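Local coordinates for cupin 2, conserved barrel domain protein (Shewanella frigidimarina NCIMB 400, PDB 3D82), which is of unknown function but binds a nickel ion inside a small cupin barrel and probably works as a metal-dependent member of that superfamily, at residues K5-N10 with V24-N29; E52-M57 with H86-K91; E58-I63 with N69-A74; I63-Q68 with Y78-G83. All coordinates share one frame; numbering follows the deposited sequence. Where two conformers were deposited one is given.

Contact 1. Residues K5-N10 with V24-N29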
loop_
_atom_site.group_PDB
_atom_site.type_symbol
_atom_site.label_atom_id
_atom_site.label_comp_id
_atom_site.label_asym_id
_atom_site.label_seq_id
_atom_site.Cartn_x
_atom_site.Cartn_y
_atom_site.Cartn_z
ATOM N N LYS D 5 11.375 11.353 -6.805
ATOM C CA LYS D 5 10.146 11.046 -6.052
ATOM C C LYS D 5 9.775 9.546 -5.981
ATOM O O LYS D 5 8.783 9.211 -5.334
ATOM C CB LYS D 5 8.927 11.890 -6.529
ATOM C CG LYS D 5 8.881 13.334 -5.997
ATOM C CD LYS D 5 9.424 14.386 -6.961
ATOM C CE LYS D 5 8.397 14.711 -8.063
ATOM N NZ LYS D 5 8.805 15.855 -8.931
ATOM N N VAL D 6 10.534 8.647 -6.620
ATOM C CA VAL D 6 10.263 7.195 -6.501
ATOM C C VAL D 6 10.653 6.767 -5.084
ATOM O O VAL D 6 11.742 7.090 -4.645
ATOM C CB VAL D 6 11.042 6.346 -7.526
ATOM C CG1 VAL D 6 10.961 4.849 -7.167
ATOM C CG2 VAL D 6 10.525 6.608 -8.963
ATOM N N ILE D 7 9.754 6.077 -4.380
ATOM C CA ILE D 7 9.986 5.637 -2.992
ATOM C C ILE D 7 10.257 4.145 -2.955
ATOM O O ILE D 7 9.415 3.367 -3.385
ATOM C CB ILE D 7 8.743 5.899 -2.076
ATOM C CG1 ILE D 7 8.357 7.388 -2.032
ATOM C CG2 ILE D 7 8.934 5.317 -0.669
ATOM C CD1 ILE D 7 7.011 7.683 -2.728
ATOM N N ASN D 8 11.398 3.758 -2.400
ATOM C CA ASN D 8 11.787 2.370 -2.236
ATOM C C ASN D 8 11.620 2.037 -0.746
ATOM O O ASN D 8 12.293 2.616 0.108
ATOM C CB ASN D 8 13.220 2.188 -2.730
ATOM C CG ASN D 8 13.708 0.759 -2.620
ATOM O OD1 ASN D 8 13.883 0.239 -1.517
ATOM N ND2 ASN D 8 13.959 0.123 -3.761
ATOM N N PHE D 9 10.752 1.078 -0.445
ATOM C CA PHE D 9 10.438 0.731 0.951
ATOM C C PHE D 9 11.665 0.306 1.752
ATOM O O PHE D 9 11.834 0.798 2.856
ATOM C CB PHE D 9 9.332 -0.311 1.055
ATOM C CG PHE D 9 8.065 0.074 0.342
ATOM C CD1 PHE D 9 7.423 1.277 0.649
ATOM C CD2 PHE D 9 7.497 -0.768 -0.607
ATOM C CE1 PHE D 9 6.233 1.650 -0.002
ATOM C CE2 PHE D 9 6.293 -0.404 -1.256
ATOM C CZ PHE D 9 5.672 0.813 -0.934
ATOM N N ASN D 10 12.529 -0.549 1.181
ATOM C CA ASN D 10 13.765 -0.978 1.867
ATOM C C ASN D 10 14.660 0.216 2.209
ATOM O O ASN D 10 15.214 0.267 3.320
ATOM C CB ASN D 10 14.568 -1.983 1.025
ATOM C CG ASN D 10 15.759 -2.592 1.790
ATOM O OD1 ASN D 10 15.580 -3.211 2.830
ATOM N ND2 ASN D 10 16.962 -2.425 1.261
ATOM N N VAL D 24 6.454 9.160 7.950
ATOM C CA VAL D 24 5.656 9.474 6.762
ATOM C C VAL D 24 6.551 9.400 5.520
ATOM O O VAL D 24 7.498 10.146 5.411
ATOM C CB VAL D 24 4.996 10.883 6.859
ATOM C CG1 VAL D 24 4.295 11.255 5.544
ATOM C CG2 VAL D 24 4.000 10.931 8.050
ATOM N N ILE D 25 6.263 8.477 4.613
ATOM C CA ILE D 25 7.042 8.351 3.356
ATOM C C ILE D 25 6.353 8.945 2.124
ATOM O O ILE D 25 7.012 9.197 1.115
ATOM C CB ILE D 25 7.495 6.903 3.060
ATOM C CG1 ILE D 25 6.324 5.928 2.935
ATOM C CG2 ILE D 25 8.506 6.436 4.120
ATOM C CD1 ILE D 25 6.735 4.622 2.365
ATOM N N ALA D 26 5.042 9.139 2.181
ATOM C CA ALA D 26 4.316 9.706 1.049
ATOM C C ALA D 26 2.990 10.271 1.489
ATOM O O ALA D 26 2.500 9.957 2.578
ATOM C CB ALA D 26 4.104 8.641 -0.021
ATOM N N GLU D 27 2.441 11.126 0.634
ATOM C CA GLU D 27 1.144 11.727 0.830
ATOM C C GLU D 27 0.304 11.585 -0.430
ATOM O O GLU D 27 0.812 11.798 -1.527
ATOM C CB GLU D 27 1.290 13.186 1.202
ATOM C CG GLU D 27 1.913 13.346 2.578
ATOM C CD GLU D 27 1.765 14.739 3.119
ATOM O OE1 GLU D 27 2.321 15.662 2.489
ATOM O OE2 GLU D 27 1.088 14.903 4.169
HETATM N N MSE D 28 -0.956 11.195 -0.243
HETATM C CA MSE D 28 -1.956 11.047 -1.308
HETATM C C MSE D 28 -3.172 11.837 -0.842
HETATM O O MSE D 28 -3.869 11.399 0.064
HETATM C CB MSE D 28 -2.326 9.573 -1.492
HETATM C CG MSE D 28 -3.479 9.316 -2.472
HETATM SE SE MSE D 28 -4.050 7.460 -2.342
HETATM C CE MSE D 28 -4.632 7.307 -0.508
ATOM N N ASN D 29 -3.441 12.967 -1.484
ATOM C CA ASN D 29 -4.498 13.894 -1.072
ATOM C C ASN D 29 -4.245 14.182 0.427
ATOM O O ASN D 29 -3.106 14.463 0.793
ATOM C CB ASN D 29 -5.911 13.327 -1.410
ATOM C CG ASN D 29 -6.088 13.006 -2.882
ATOM O OD1 ASN D 29 -5.603 13.722 -3.767
ATOM N ND2 ASN D 29 -6.799 11.917 -3.149
#
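I7 and I25 face each other across two backbones that come no closer than 7.5 Å between their CA atoms, so the strand of V24-N29 and the short strand at I7 and N8 meet through side chains rather than as paired strands. I25 and I7 carry the contact together, each meeting two partners. CG1 of I25 sits between the backbone N and the carbonyl carbon (chi1 59°), and from there CD1 runs out to a point shared by two residues. One is I7, whose CG2 lies 3.8 Å from I25 CD1. The other is F9, which receives the same methyl at the edge of its ring, in the ring plane, with I25 CD1 3.8 Å from F9 CD1. The second branch of I7 serves a different neighbour: I7 CD1 lies over the CB of A26, 4.1 Å away. Replacing I7 with an alanine would probably take away the methyl that I25 CD1 rests on and open a gap beside the A26 CB. That two consecutive residues both present side chains here follows from a classic beta bulge, in which I25 and A26 both face F33 of the next strand. N8 turns the other way and caps helix 9-14 through its OD1, which accepts from D11 N. I25 also touches K12 of that helix and L35 of strand 31-39, while I7 and N8 pair antiparallel with a strand of the second subunit, so the N-terminal arm lies between its own sheet and the partner chain.

Contact 2. Residues E52-M57 with H86-K91. With NI (nickel (II) ion), chain L.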
loop_
_atom_site.group_PDB
_atom_site.type_symbol
_atom_site.label_atom_id
_atom_site.label_comp_id
_atom_site.label_asym_id
_atom_site.label_seq_id
_atom_site.Cartn_x
_atom_site.Cartn_y
_atom_site.Cartn_z
ATOM N N GLU D 52 -8.287 2.168 9.238
ATOM C CA GLU D 52 -6.825 2.187 9.275
ATOM C C GLU D 52 -6.316 0.916 8.595
ATOM O O GLU D 52 -6.760 -0.184 8.932
ATOM C CB GLU D 52 -6.337 2.243 10.726
ATOM C CG GLU D 52 -4.827 2.345 10.886
ATOM C CD GLU D 52 -4.421 2.384 12.342
ATOM O OE1 GLU D 52 -4.710 1.407 13.046
ATOM O OE2 GLU D 52 -3.801 3.370 12.801
ATOM N N VAL D 53 -5.384 1.078 7.661
ATOM C CA VAL D 53 -4.804 -0.031 6.922
ATOM C C VAL D 53 -3.426 -0.399 7.457
ATOM O O VAL D 53 -2.622 0.474 7.721
ATOM C CB VAL D 53 -4.741 0.285 5.401
ATOM C CG1 VAL D 53 -3.911 -0.787 4.621
ATOM C CG2 VAL D 53 -6.176 0.378 4.834
ATOM N N PHE D 54 -3.197 -1.701 7.635
ATOM C CA PHE D 54 -1.900 -2.271 7.971
ATOM C C PHE D 54 -1.470 -3.161 6.807
ATOM O O PHE D 54 -2.250 -4.000 6.347
ATOM C CB PHE D 54 -1.969 -3.166 9.206
ATOM C CG PHE D 54 -2.063 -2.422 10.484
ATOM C CD1 PHE D 54 -3.284 -1.910 10.901
ATOM C CD2 PHE D 54 -0.939 -2.261 11.303
ATOM C CE1 PHE D 54 -3.382 -1.224 12.093
ATOM C CE2 PHE D 54 -1.032 -1.564 12.498
ATOM C CZ PHE D 54 -2.250 -1.048 12.900
ATOM N N ILE D 55 -0.245 -2.962 6.341
ATOM C CA ILE D 55 0.364 -3.809 5.322
ATOM C C ILE D 55 1.671 -4.271 5.955
ATOM O O ILE D 55 2.469 -3.436 6.402
ATOM C CB ILE D 55 0.643 -3.058 4.015
ATOM C CG1 ILE D 55 -0.648 -2.432 3.449
ATOM C CG2 ILE D 55 1.278 -3.992 2.969
ATOM C CD1 ILE D 55 -0.456 -1.610 2.163
ATOM N N VAL D 56 1.863 -5.586 6.042
ATOM C CA VAL D 56 3.116 -6.146 6.555
ATOM C C VAL D 56 4.077 -6.308 5.372
ATOM O O VAL D 56 3.720 -6.905 4.350
ATOM C CB VAL D 56 2.893 -7.455 7.297
ATOM C CG1 VAL D 56 4.249 -8.046 7.786
ATOM C CG2 VAL D 56 1.923 -7.208 8.459
HETATM N N MSE D 57 5.281 -5.766 5.532
HETATM C CA MSE D 57 6.344 -5.736 4.511
HETATM C C MSE D 57 7.377 -6.827 4.787
HETATM O O MSE D 57 7.904 -7.420 3.857
HETATM C CB MSE D 57 7.052 -4.378 4.521
HETATM C CG MSE D 57 6.104 -3.153 4.633
HETATM SE SE MSE D 57 4.951 -3.007 3.170
HETATM C CE MSE D 57 6.245 -2.230 2.077
ATOM N N HIS D 86 -8.292 -2.301 18.979
ATOM C CA HIS D 86 -7.283 -3.250 18.549
ATOM C C HIS D 86 -5.937 -2.989 19.217
ATOM O O HIS D 86 -5.674 -1.879 19.693
ATOM C CB HIS D 86 -7.155 -3.187 17.028
ATOM C CG HIS D 86 -6.831 -1.824 16.516
ATOM N ND1 HIS D 86 -7.768 -0.812 16.460
ATOM C CD2 HIS D 86 -5.681 -1.303 16.037
ATOM C CE1 HIS D 86 -7.197 0.283 15.990
ATOM N NE2 HIS D 86 -5.936 0.006 15.715
ATOM N N LYS D 87 -5.100 -4.023 19.242
ATOM C CA LYS D 87 -3.759 -3.953 19.850
ATOM C C LYS D 87 -2.762 -4.735 18.966
ATOM O O LYS D 87 -2.732 -5.975 19.016
ATOM C CB LYS D 87 -3.791 -4.500 21.270
ATOM C CG LYS D 87 -2.482 -4.370 22.015
ATOM C CD LYS D 87 -2.583 -4.860 23.458
ATOM C CE LYS D 87 -2.682 -6.375 23.548
ATOM N NZ LYS D 87 -2.586 -6.831 24.978
ATOM N N PRO D 88 -2.007 -4.024 18.108
ATOM C CA PRO D 88 -0.979 -4.709 17.336
ATOM C C PRO D 88 0.138 -5.241 18.232
ATOM O O PRO D 88 0.442 -4.643 19.260
ATOM C CB PRO D 88 -0.449 -3.631 16.389
ATOM C CG PRO D 88 -1.498 -2.598 16.359
ATOM C CD PRO D 88 -2.100 -2.608 17.719
HETATM N N MSE D 89 0.698 -6.381 17.837
HETATM C CA MSE D 89 1.774 -7.065 18.568
HETATM C C MSE D 89 2.683 -7.792 17.580
HETATM O O MSE D 89 2.204 -8.261 16.545
HETATM C CB MSE D 89 1.211 -8.137 19.497
HETATM C CG MSE D 89 0.105 -7.700 20.410
HETATM SE SE MSE D 89 -0.631 -9.238 21.276
HETATM C CE MSE D 89 -1.514 -10.126 19.751
ATOM N N ALA D 90 3.961 -7.930 17.940
ATOM C CA ALA D 90 4.941 -8.653 17.131
ATOM C C ALA D 90 5.930 -9.378 18.056
ATOM O O ALA D 90 6.524 -8.756 18.911
ATOM C CB ALA D 90 5.663 -7.702 16.205
ATOM N N LYS D 91 6.077 -10.691 17.887
ATOM C CA LYS D 91 7.010 -11.486 18.691
ATOM C C LYS D 91 8.470 -11.097 18.370
ATOM O O LYS D 91 9.310 -11.035 19.268
ATOM C CB LYS D 91 6.768 -12.994 18.476
ATOM C CG LYS D 91 5.363 -13.480 18.918
ATOM C CD LYS D 91 5.137 -14.989 18.666
HETATM NI NI NI L . -4.377 1.810 15.413
#
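H86 meets E52 at the nickel ion, the first point where the strand of H86-K91 faces that of E52-M57. Its NE2 binds the metal at 2.4 Å, and E52 OE1 does so at the same length; OE2 stands back at 3.1 Å from the nickel, so the carboxylate grips mainly through one oxygen. The planes of carboxylate and imidazole are turned 83° apart. H86 NE2 and E52 OE1 are 3.3 Å from each other because both are ligands, not because they share a proton. CG of H86 stands between the backbone N and the carbonyl carbon (chi1 57°), directing the imidazole inward, and ND1 is hydrogen-bonded to V84 O, which fixes the ring's rotation. E52 reaches the ion differently, on a side chain extended as far as its carboxylate. K87 points out of the barrel and forms a salt bridge with E41. P88 turns inward again: its CG lies 3.9 Å from F54 CZ, the two side chains crossing at about a right angle next to the metal site. H45 and H47 complete the protein ligands, giving the three-histidine, one-glutamate set that is the classic metal centre of the cupin barrel.

Contact 3. Residues E58-I63 with N69-A74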
loop_
_atom_site.group_PDB
_atom_site.type_symbol
_atom_site.label_atom_id
_atom_site.label_comp_id
_atom_site.label_asym_id
_atom_site.label_seq_id
_atom_site.Cartn_x
_atom_site.Cartn_y
_atom_site.Cartn_z
ATOM N N GLU D 58 7.682 -7.047 6.068
ATOM C CA GLU D 58 8.610 -8.070 6.517
ATOM C C GLU D 58 8.252 -8.491 7.947
ATOM O O GLU D 58 7.897 -7.644 8.790
ATOM C CB GLU D 58 10.040 -7.543 6.461
ATOM C CG GLU D 58 11.125 -8.615 6.723
ATOM C CD GLU D 58 12.549 -8.094 6.581
ATOM O OE1 GLU D 58 12.776 -7.026 5.975
ATOM O OE2 GLU D 58 13.460 -8.777 7.071
ATOM N N GLY D 59 8.317 -9.801 8.190
ATOM C CA GLY D 59 8.006 -10.387 9.483
ATOM C C GLY D 59 6.555 -10.790 9.642
ATOM O O GLY D 59 5.816 -10.920 8.658
ATOM N N THR D 60 6.170 -11.010 10.895
ATOM C CA THR D 60 4.828 -11.447 11.255
ATOM C C THR D 60 4.240 -10.497 12.275
ATOM O O THR D 60 4.868 -10.219 13.300
ATOM C CB THR D 60 4.855 -12.866 11.847
ATOM O OG1 THR D 60 5.460 -13.747 10.900
ATOM C CG2 THR D 60 3.434 -13.363 12.167
ATOM N N LEU D 61 3.035 -10.023 11.987
ATOM C CA LEU D 61 2.286 -9.136 12.858
ATOM C C LEU D 61 1.025 -9.847 13.330
ATOM O O LEU D 61 0.390 -10.548 12.549
ATOM C CB LEU D 61 1.866 -7.874 12.098
ATOM C CG LEU D 61 1.152 -6.783 12.920
ATOM C CD1 LEU D 61 2.137 -6.122 13.903
ATOM C CD2 LEU D 61 0.510 -5.768 12.010
ATOM N N GLN D 62 0.697 -9.675 14.611
ATOM C CA GLN D 62 -0.567 -10.119 15.185
ATOM C C GLN D 62 -1.332 -8.850 15.539
ATOM O O GLN D 62 -0.712 -7.850 15.890
ATOM C CB GLN D 62 -0.353 -10.918 16.452
ATOM C CG GLN D 62 0.448 -12.173 16.257
ATOM C CD GLN D 62 0.751 -12.840 17.574
ATOM O OE1 GLN D 62 1.773 -12.531 18.223
ATOM N NE2 GLN D 62 -0.167 -13.705 18.023
ATOM N N ILE D 63 -2.651 -8.856 15.357
ATOM C CA ILE D 63 -3.497 -7.743 15.810
ATOM C C ILE D 63 -4.558 -8.380 16.691
ATOM O O ILE D 63 -5.324 -9.254 16.225
ATOM C CB ILE D 63 -4.155 -6.928 14.685
ATOM C CG1 ILE D 63 -3.103 -6.460 13.662
ATOM C CG2 ILE D 63 -4.889 -5.713 15.298
ATOM C CD1 ILE D 63 -3.652 -5.603 12.540
ATOM N N ASN D 69 -8.211 -12.815 17.540
ATOM C CA ASN D 69 -6.924 -12.352 17.017
ATOM C C ASN D 69 -6.761 -12.729 15.553
ATOM O O ASN D 69 -7.316 -13.737 15.101
ATOM C CB ASN D 69 -5.763 -12.970 17.805
ATOM C CG ASN D 69 -5.492 -12.256 19.126
ATOM O OD1 ASN D 69 -6.409 -11.799 19.804
ATOM N ND2 ASN D 69 -4.215 -12.162 19.499
ATOM N N ILE D 70 -6.011 -11.902 14.827
ATOM C CA ILE D 70 -5.616 -12.177 13.449
ATOM C C ILE D 70 -4.084 -12.122 13.376
ATOM O O ILE D 70 -3.450 -11.539 14.247
ATOM C CB ILE D 70 -6.283 -11.230 12.415
ATOM C CG1 ILE D 70 -5.718 -9.805 12.477
ATOM C CG2 ILE D 70 -7.825 -11.275 12.568
ATOM C CD1 ILE D 70 -6.343 -8.864 11.477
ATOM N N THR D 71 -3.527 -12.773 12.355
ATOM C CA THR D 71 -2.091 -12.799 12.067
ATOM C C THR D 71 -1.881 -12.376 10.611
ATOM O O THR D 71 -2.576 -12.869 9.736
ATOM C CB THR D 71 -1.510 -14.210 12.287
ATOM O OG1 THR D 71 -1.669 -14.568 13.669
ATOM C CG2 THR D 71 -0.018 -14.291 11.896
ATOM N N LEU D 72 -0.957 -11.442 10.380
ATOM C CA LEU D 72 -0.569 -10.977 9.042
ATOM C C LEU D 72 0.900 -11.315 8.794
ATOM O O LEU D 72 1.753 -11.056 9.649
ATOM C CB LEU D 72 -0.756 -9.468 8.887
ATOM C CG LEU D 72 -2.173 -8.936 8.657
ATOM C CD1 LEU D 72 -3.046 -9.157 9.887
ATOM C CD2 LEU D 72 -2.118 -7.437 8.315
ATOM N N GLN D 73 1.180 -11.899 7.637
ATOM C CA GLN D 73 2.534 -12.205 7.189
ATOM C C GLN D 73 2.917 -11.141 6.150
ATOM O O GLN D 73 2.069 -10.346 5.734
ATOM C CB GLN D 73 2.568 -13.577 6.510
ATOM C CG GLN D 73 2.147 -14.764 7.378
ATOM C CD GLN D 73 3.062 -15.012 8.553
ATOM O OE1 GLN D 73 4.200 -14.535 8.593
ATOM N NE2 GLN D 73 2.575 -15.781 9.519
ATOM N N ALA D 74 4.177 -11.181 5.699
ATOM C CA ALA D 74 4.671 -10.308 4.635
ATOM C C ALA D 74 3.788 -10.509 3.405
ATOM O O ALA D 74 3.406 -11.637 3.090
ATOM C CB ALA D 74 6.143 -10.606 4.303
HETATM O O HOH W 1 6.150 -13.296 6.745
#
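I63 and I70 pack at the apolar centre of this hairpin, I63 CB lying 3.9 Å from I70 CG1, and L61 and L72 continue the same face. The four share the inner face; L61 and I63 touch F54, while I70 and L72 also meet Q3 and V6 of the second subunit. Both pairs are hydrogen-bonded ones of the antiparallel ladder, L61 and L72 through two nearly straight bonds, the shorter from L72 N to L61 O at 2.7 Å. On the outward face Q62 lies beside T71, and the methyls T60 CG2 and T71 CG2 meet at 3.6 Å. The polar edge begins at T60, whose hydroxyl donates to Q73 OE1 over 2.7 Å, tilted 27° from the amide's carbonyl plane. A bend at chi2 (-64°) folds Q73 back to offer that oxygen. A valine in place of T60 would probably cost Q73 OE1 this donor and let the amide turn more freely. Q73 OE1 also accepts a hydrogen bond from a water at 3.0 Å, which donates to G59 O and accepts from A74 N, bridging the strands where the ladder gives out. Such an antiparallel hairpin, one face apolar and one polar, forms part of the cupin barrel wall.

Contact 4. Residues I63-Q68 with Y78-G83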
loop_
_atom_site.group_PDB
_atom_site.type_symbol
_atom_site.label_atom_id
_atom_site.label_comp_id
_atom_site.label_asym_id
_atom_site.label_seq_id
_atom_site.Cartn_x
_atom_site.Cartn_y
_atom_site.Cartn_z
ATOM N N ILE D 63 -2.651 -8.856 15.357
ATOM C CA ILE D 63 -3.497 -7.743 15.810
ATOM C C ILE D 63 -4.558 -8.380 16.691
ATOM O O ILE D 63 -5.324 -9.254 16.225
ATOM C CB ILE D 63 -4.155 -6.928 14.685
ATOM C CG1 ILE D 63 -3.103 -6.460 13.662
ATOM C CG2 ILE D 63 -4.889 -5.713 15.298
ATOM C CD1 ILE D 63 -3.652 -5.603 12.540
ATOM N N ALA D 64 -4.563 -7.991 17.961
ATOM C CA ALA D 64 -5.538 -8.496 18.916
ATOM C C ALA D 64 -6.802 -7.641 18.828
ATOM O O ALA D 64 -6.717 -6.415 18.668
ATOM C CB ALA D 64 -4.989 -8.469 20.320
ATOM N N PHE D 65 -7.958 -8.307 18.860
ATOM C CA PHE D 65 -9.253 -7.648 18.975
ATOM C C PHE D 65 -9.836 -8.138 20.280
ATOM O O PHE D 65 -9.333 -9.094 20.857
ATOM C CB PHE D 65 -10.139 -7.932 17.765
ATOM C CG PHE D 65 -9.564 -7.394 16.494
ATOM C CD1 PHE D 65 -8.729 -8.182 15.701
ATOM C CD2 PHE D 65 -9.786 -6.069 16.122
ATOM C CE1 PHE D 65 -8.155 -7.667 14.528
ATOM C CE2 PHE D 65 -9.198 -5.535 14.958
ATOM C CZ PHE D 65 -8.382 -6.340 14.162
ATOM N N ARG D 66 -10.892 -7.491 20.754
ATOM C CA ARG D 66 -11.512 -7.880 22.027
ATOM C C ARG D 66 -12.158 -9.267 22.079
ATOM O O ARG D 66 -12.321 -9.819 23.167
ATOM C CB ARG D 66 -12.522 -6.826 22.471
ATOM C CG ARG D 66 -11.904 -5.490 22.803
ATOM C CD ARG D 66 -10.929 -5.599 23.971
ATOM N NE ARG D 66 -10.546 -4.301 24.458
ATOM C CZ ARG D 66 -9.715 -4.089 25.477
ATOM N NH1 ARG D 66 -9.115 -5.095 26.130
ATOM N NH2 ARG D 66 -9.470 -2.839 25.832
ATOM N N ASP D 67 -12.512 -9.804 20.915
ATOM C CA ASP D 67 -13.156 -11.111 20.779
ATOM C C ASP D 67 -12.299 -12.179 20.080
ATOM O O ASP D 67 -12.597 -13.361 20.208
ATOM C CB ASP D 67 -14.508 -10.955 20.050
ATOM C CG ASP D 67 -14.386 -10.319 18.647
ATOM O OD1 ASP D 67 -13.455 -9.509 18.397
ATOM O OD2 ASP D 67 -15.271 -10.594 17.807
ATOM N N GLN D 68 -11.235 -11.776 19.387
ATOM C CA GLN D 68 -10.399 -12.688 18.592
ATOM C C GLN D 68 -9.079 -12.032 18.172
ATOM O O GLN D 68 -8.854 -10.852 18.442
ATOM C CB GLN D 68 -11.175 -13.104 17.333
ATOM C CG GLN D 68 -11.619 -11.924 16.441
ATOM C CD GLN D 68 -12.556 -12.360 15.335
ATOM O OE1 GLN D 68 -12.138 -13.023 14.373
ATOM N NE2 GLN D 68 -13.829 -11.965 15.446
ATOM N N TYR D 78 -4.711 -5.756 6.108
ATOM C CA TYR D 78 -5.984 -5.768 6.832
ATOM C C TYR D 78 -6.455 -4.335 7.043
ATOM O O TYR D 78 -5.640 -3.473 7.338
ATOM C CB TYR D 78 -5.813 -6.476 8.189
ATOM C CG TYR D 78 -7.115 -6.805 8.857
ATOM C CD1 TYR D 78 -7.799 -7.987 8.550
ATOM C CD2 TYR D 78 -7.702 -5.921 9.763
ATOM C CE1 TYR D 78 -9.036 -8.293 9.167
ATOM C CE2 TYR D 78 -8.944 -6.210 10.383
ATOM C CZ TYR D 78 -9.607 -7.390 10.089
ATOM O OH TYR D 78 -10.815 -7.661 10.712
ATOM N N VAL D 79 -7.767 -4.109 6.929
ATOM C CA VAL D 79 -8.380 -2.805 7.176
ATOM C C VAL D 79 -9.059 -2.853 8.545
ATOM O O VAL D 79 -9.958 -3.649 8.740
ATOM C CB VAL D 79 -9.454 -2.459 6.106
ATOM C CG1 VAL D 79 -10.029 -1.081 6.376
ATOM C CG2 VAL D 79 -8.866 -2.550 4.691
ATOM N N ILE D 80 -8.622 -2.019 9.494
ATOM C CA ILE D 80 -9.253 -1.958 10.821
ATOM C C ILE D 80 -10.456 -1.023 10.654
ATOM O O ILE D 80 -10.245 0.155 10.395
ATOM C CB ILE D 80 -8.332 -1.365 11.920
ATOM C CG1 ILE D 80 -6.977 -2.093 12.033
ATOM C CG2 ILE D 80 -9.084 -1.383 13.280
ATOM C CD1 ILE D 80 -7.037 -3.465 12.561
ATOM N N PRO D 81 -11.713 -1.529 10.753
ATOM C CA PRO D 81 -12.826 -0.566 10.590
ATOM C C PRO D 81 -12.850 0.483 11.715
ATOM O O PRO D 81 -12.385 0.201 12.841
ATOM C CB PRO D 81 -14.069 -1.449 10.615
ATOM C CG PRO D 81 -13.573 -2.837 10.359
ATOM C CD PRO D 81 -12.237 -2.882 11.012
ATOM N N LYS D 82 -13.317 1.691 11.404
ATOM C CA LYS D 82 -13.356 2.778 12.398
ATOM C C LYS D 82 -14.116 2.373 13.661
ATOM O O LYS D 82 -15.088 1.620 13.589
ATOM C CB LYS D 82 -13.956 4.077 11.839
ATOM C CG LYS D 82 -15.386 4.026 11.388
ATOM C CD LYS D 82 -15.820 5.408 10.918
ATOM C CE LYS D 82 -17.298 5.429 10.564
ATOM N NZ LYS D 82 -17.786 6.815 10.349
ATOM N N GLY D 83 -13.615 2.830 14.808
ATOM C CA GLY D 83 -14.218 2.540 16.082
ATOM C C GLY D 83 -13.947 1.167 16.662
ATOM O O GLY D 83 -14.415 0.902 17.746
#
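Two walls of the cupin barrel close on each other here, the end of strand 60-65 from one sheet and the end of strand 76-80 from the other. The strand segments 63-65 and 78-80 approach to 11.0 Å between axes at 41°, a spacing bridged by large side chains alone. I80 CD1 is the meeting point. It touches the F65 ring at its edge, near the ring plane, 3.6 Å from F65 CZ, and meets I63 tip to tip, I63 CD1 standing 4.0 Å from I80 CD1. With CG1 anti to the carbonyl carbon (chi1 -55°), the I80 side chain carries its end inward although its CB sets off to the flank. F65 CZ also reaches Y78 CE2 at 3.8 Å. The rings come from opposite directions, their planes 50° apart and centroids 5.9 Å apart, an oblique pair that is neither a stack nor T-shaped. Beyond F65 the chain turns: F65 N donates to Q68 O at 2.7 Å, closing the turn and setting Q68 O at the edge of the F65 ring, and Q68 NE2 reaches D67 OD2 from above the carboxylate plane. F65 and I80 both press on the metal ligand H86, while M2 of the second subunit packs on F65 and Y78. Two antiparallel sheets packed face to face round an apolar interior, with a metal site in it, are the hallmark of the cupin barrel.

In the fold
Contact 1 comes first along the chain and stands apart, its centre 19 to 26 Å from the other three; it reaches contact 2 through packing between F9 and M57. Contacts 2, 3 and 4 crowd together within the cupin domain, contact 2 lying about 6 Å from contact 3 and 10 Å from contact 4, between centres. Contacts 3 and 4 share I63 and alternate along the chain, and contact 2 encloses both. Strand 60-65 pairs with 69-73 and 86-90 in one sheet, while 52-56 pairs with 76-80 in the other, so contacts 2 and 4 join the sheets around the nickel site. All four contacts touch the second subunit.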